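Local coordinates for protein delta toxin (Clostridium perfringens, PDB 2YGT) that probably acts as a haemolytic beta-pore-forming toxin that permeabilises host cell membranes, and binds zinc ions, at residues S242-S247 against H286-I291. Residues are numbered along the deposited sequence; the frame is centred on the assembly and turned at random.
Sequences SQIEIS and HTIRQI. With ZN (zinc ion), chain B.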
loop_
_atom_site.group_PDB
_atom_site.type_symbol
_atom_site.label_atom_id
_atom_site.label_comp_id
_atom_site.label_asym_id
_atom_site.label_seq_id
_atom_site.Cartn_x
_atom_site.Cartn_y
_atom_site.Cartn_z
ATOM N N SER A 242 -20.214 -1.924 -10.370
ATOM C CA SER A 242 -19.788 -0.756 -9.606
ATOM C C SER A 242 -18.364 -0.375 -10.009
ATOM O O SER A 242 -17.687 -1.130 -10.708
ATOM C CB SER A 242 -19.871 -1.031 -8.101
ATOM O OG SER A 242 -18.894 -1.974 -7.692
ATOM N N GLN A 243 -17.911 0.797 -9.578
ATOM C CA GLN A 243 -16.594 1.279 -9.978
ATOM C C GLN A 243 -15.728 1.680 -8.791
ATOM O O GLN A 243 -16.229 2.168 -7.777
ATOM C CB GLN A 243 -16.710 2.462 -10.946
ATOM C CG GLN A 243 -17.031 2.077 -12.385
ATOM C CD GLN A 243 -18.495 1.741 -12.592
ATOM O OE1 GLN A 243 -19.369 2.255 -11.893
ATOM N NE2 GLN A 243 -18.770 0.876 -13.560
ATOM N N ILE A 244 -14.424 1.464 -8.937
ATOM C CA ILE A 244 -13.438 1.933 -7.975
ATOM C C ILE A 244 -12.294 2.639 -8.697
ATOM O O ILE A 244 -12.046 2.393 -9.878
ATOM C CB ILE A 244 -12.855 0.773 -7.149
ATOM C CG1 ILE A 244 -11.977 -0.121 -8.028
ATOM C CG2 ILE A 244 -13.968 -0.028 -6.500
ATOM C CD1 ILE A 244 -11.210 -1.170 -7.254
ATOM N N GLU A 245 -11.608 3.526 -7.985
ATOM C CA GLU A 245 -10.424 4.187 -8.519
ATOM C C GLU A 245 -9.263 3.963 -7.573
ATOM O O GLU A 245 -9.397 4.150 -6.365
ATOM C CB GLU A 245 -10.643 5.692 -8.657
ATOM C CG GLU A 245 -11.656 6.108 -9.696
ATOM C CD GLU A 245 -11.802 7.613 -9.760
ATOM O OE1 GLU A 245 -10.780 8.306 -9.955
ATOM O OE2 GLU A 245 -12.936 8.106 -9.602
ATOM N N ILE A 246 -8.121 3.571 -8.117
ATOM C CA ILE A 246 -6.926 3.442 -7.301
ATOM C C ILE A 246 -5.886 4.470 -7.717
ATOM O O ILE A 246 -5.528 4.567 -8.891
ATOM C CB ILE A 246 -6.340 2.028 -7.377
ATOM C CG1 ILE A 246 -7.348 1.021 -6.820
ATOM C CG2 ILE A 246 -5.027 1.958 -6.614
ATOM C CD1 ILE A 246 -6.818 -0.385 -6.733
ATOM N N SER A 247 -5.416 5.247 -6.748
ATOM C CA SER A 247 -4.416 6.272 -7.011
ATOM C C SER A 247 -3.097 5.933 -6.330
ATOM O O SER A 247 -3.068 5.597 -5.147
ATOM C CB SER A 247 -4.907 7.641 -6.534
ATOM O OG SER A 247 -6.129 7.996 -7.151
ATOM N N HIS A 286 -18.650 -11.880 -11.671
ATOM C CA HIS A 286 -17.524 -11.992 -10.743
ATOM C C HIS A 286 -16.198 -11.605 -11.394
ATOM O O HIS A 286 -15.230 -12.364 -11.345
ATOM C CB HIS A 286 -17.412 -13.413 -10.183
ATOM C CG HIS A 286 -18.697 -13.957 -9.644
ATOM N ND1 HIS A 286 -19.282 -15.104 -10.136
ATOM C CD2 HIS A 286 -19.511 -13.514 -8.657
ATOM C CE1 HIS A 286 -20.398 -15.346 -9.473
ATOM N NE2 HIS A 286 -20.560 -14.395 -8.570
ATOM N N THR A 287 -16.152 -10.429 -12.007
ATOM C CA THR A 287 -14.935 -9.984 -12.669
ATOM C C THR A 287 -14.540 -8.586 -12.228
ATOM O O THR A 287 -15.384 -7.778 -11.839
ATOM C CB THR A 287 -15.074 -9.990 -14.212
ATOM O OG1 THR A 287 -16.042 -9.011 -14.613
ATOM C CG2 THR A 287 -15.491 -11.369 -14.721
ATOM N N ILE A 288 -13.244 -8.315 -12.287
ATOM C CA ILE A 288 -12.732 -6.974 -12.067
ATOM C C ILE A 288 -11.873 -6.600 -13.271
ATOM O O ILE A 288 -10.933 -7.312 -13.621
ATOM C CB ILE A 288 -11.944 -6.860 -10.731
ATOM C CG1 ILE A 288 -11.695 -5.393 -10.385
ATOM C CG2 ILE A 288 -10.639 -7.644 -10.793
ATOM C CD1 ILE A 288 -11.256 -5.159 -8.953
ATOM N N ARG A 289 -12.229 -5.500 -13.926
ATOM C CA ARG A 289 -11.564 -5.088 -15.158
ATOM C C ARG A 289 -11.220 -3.603 -15.144
ATOM O O ARG A 289 -12.034 -2.774 -14.740
ATOM C CB ARG A 289 -12.463 -5.370 -16.371
ATOM C CG ARG A 289 -12.769 -6.832 -16.640
ATOM C CD ARG A 289 -13.680 -6.958 -17.854
ATOM N NE ARG A 289 -13.992 -8.344 -18.195
ATOM C CZ ARG A 289 -13.197 -9.132 -18.915
ATOM N NH1 ARG A 289 -12.033 -8.676 -19.364
ATOM N NH2 ARG A 289 -13.564 -10.380 -19.182
ATOM N N GLN A 290 -10.017 -3.266 -15.596
ATOM C CA GLN A 290 -9.645 -1.869 -15.775
ATOM C C GLN A 290 -10.479 -1.242 -16.891
ATOM O O GLN A 290 -10.693 -1.860 -17.934
ATOM C CB GLN A 290 -8.158 -1.743 -16.094
ATOM C CG GLN A 290 -7.703 -0.313 -16.304
ATOM C CD GLN A 290 -6.235 -0.214 -16.654
ATOM O OE1 GLN A 290 -5.598 -1.209 -16.991
ATOM N NE2 GLN A 290 -5.690 0.995 -16.581
ATOM N N ILE A 291 -10.962 -0.023 -16.669
ATOM C CA ILE A 291 -11.762 0.660 -17.684
ATOM C C ILE A 291 -11.236 2.062 -17.960
ATOM O O ILE A 291 -10.224 2.478 -17.395
ATOM C CB ILE A 291 -13.263 0.743 -17.302
ATOM C CG1 ILE A 291 -13.446 1.435 -15.948
ATOM C CG2 ILE A 291 -13.900 -0.646 -17.291
ATOM C CD1 ILE A 291 -14.901 1.660 -15.574
HETATM ZN ZN ZN B . -22.078 -13.382 -7.189
#
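Q243 and I291 meet through aliphatic carbon, their side chains crossing at about a right angle, with CG of Q243 3.9 Å from CD1 of I291. The glutamine chain bends at chi2 (78°), and its NE2 makes a weak hydrogen bond to E280 of strand 263-282. On I291, CG1 sits between the backbone N and the carbonyl carbon (chi1 57°), and the branch then extends so that its terminal methyl leads toward the glutamine. On the other face of the sheet the side chains of I244 and I288 converge only at their ends, CD1 to CD1 at 4.3 Å; both are buried, and I288 also packs on V48 of strand 45-54. CA of Q243 lies 9.1 Å from CA of I291, since strand 263-282 pairs with both segments and runs between them. At the far end of 286-291, H286 binds zinc through NE2 at 2.3 Å, with D54 as second protein ligand, while its ring stacks on Y32. The left-handed backbone of H286 forms with T287 a G1 beta bulge opposite D282, entering the last strand. The arrangement is that of next-but-one neighbours in an antiparallel sheet, here within the beta-rich fold of a toxin of the leukocidin/haemolysin family.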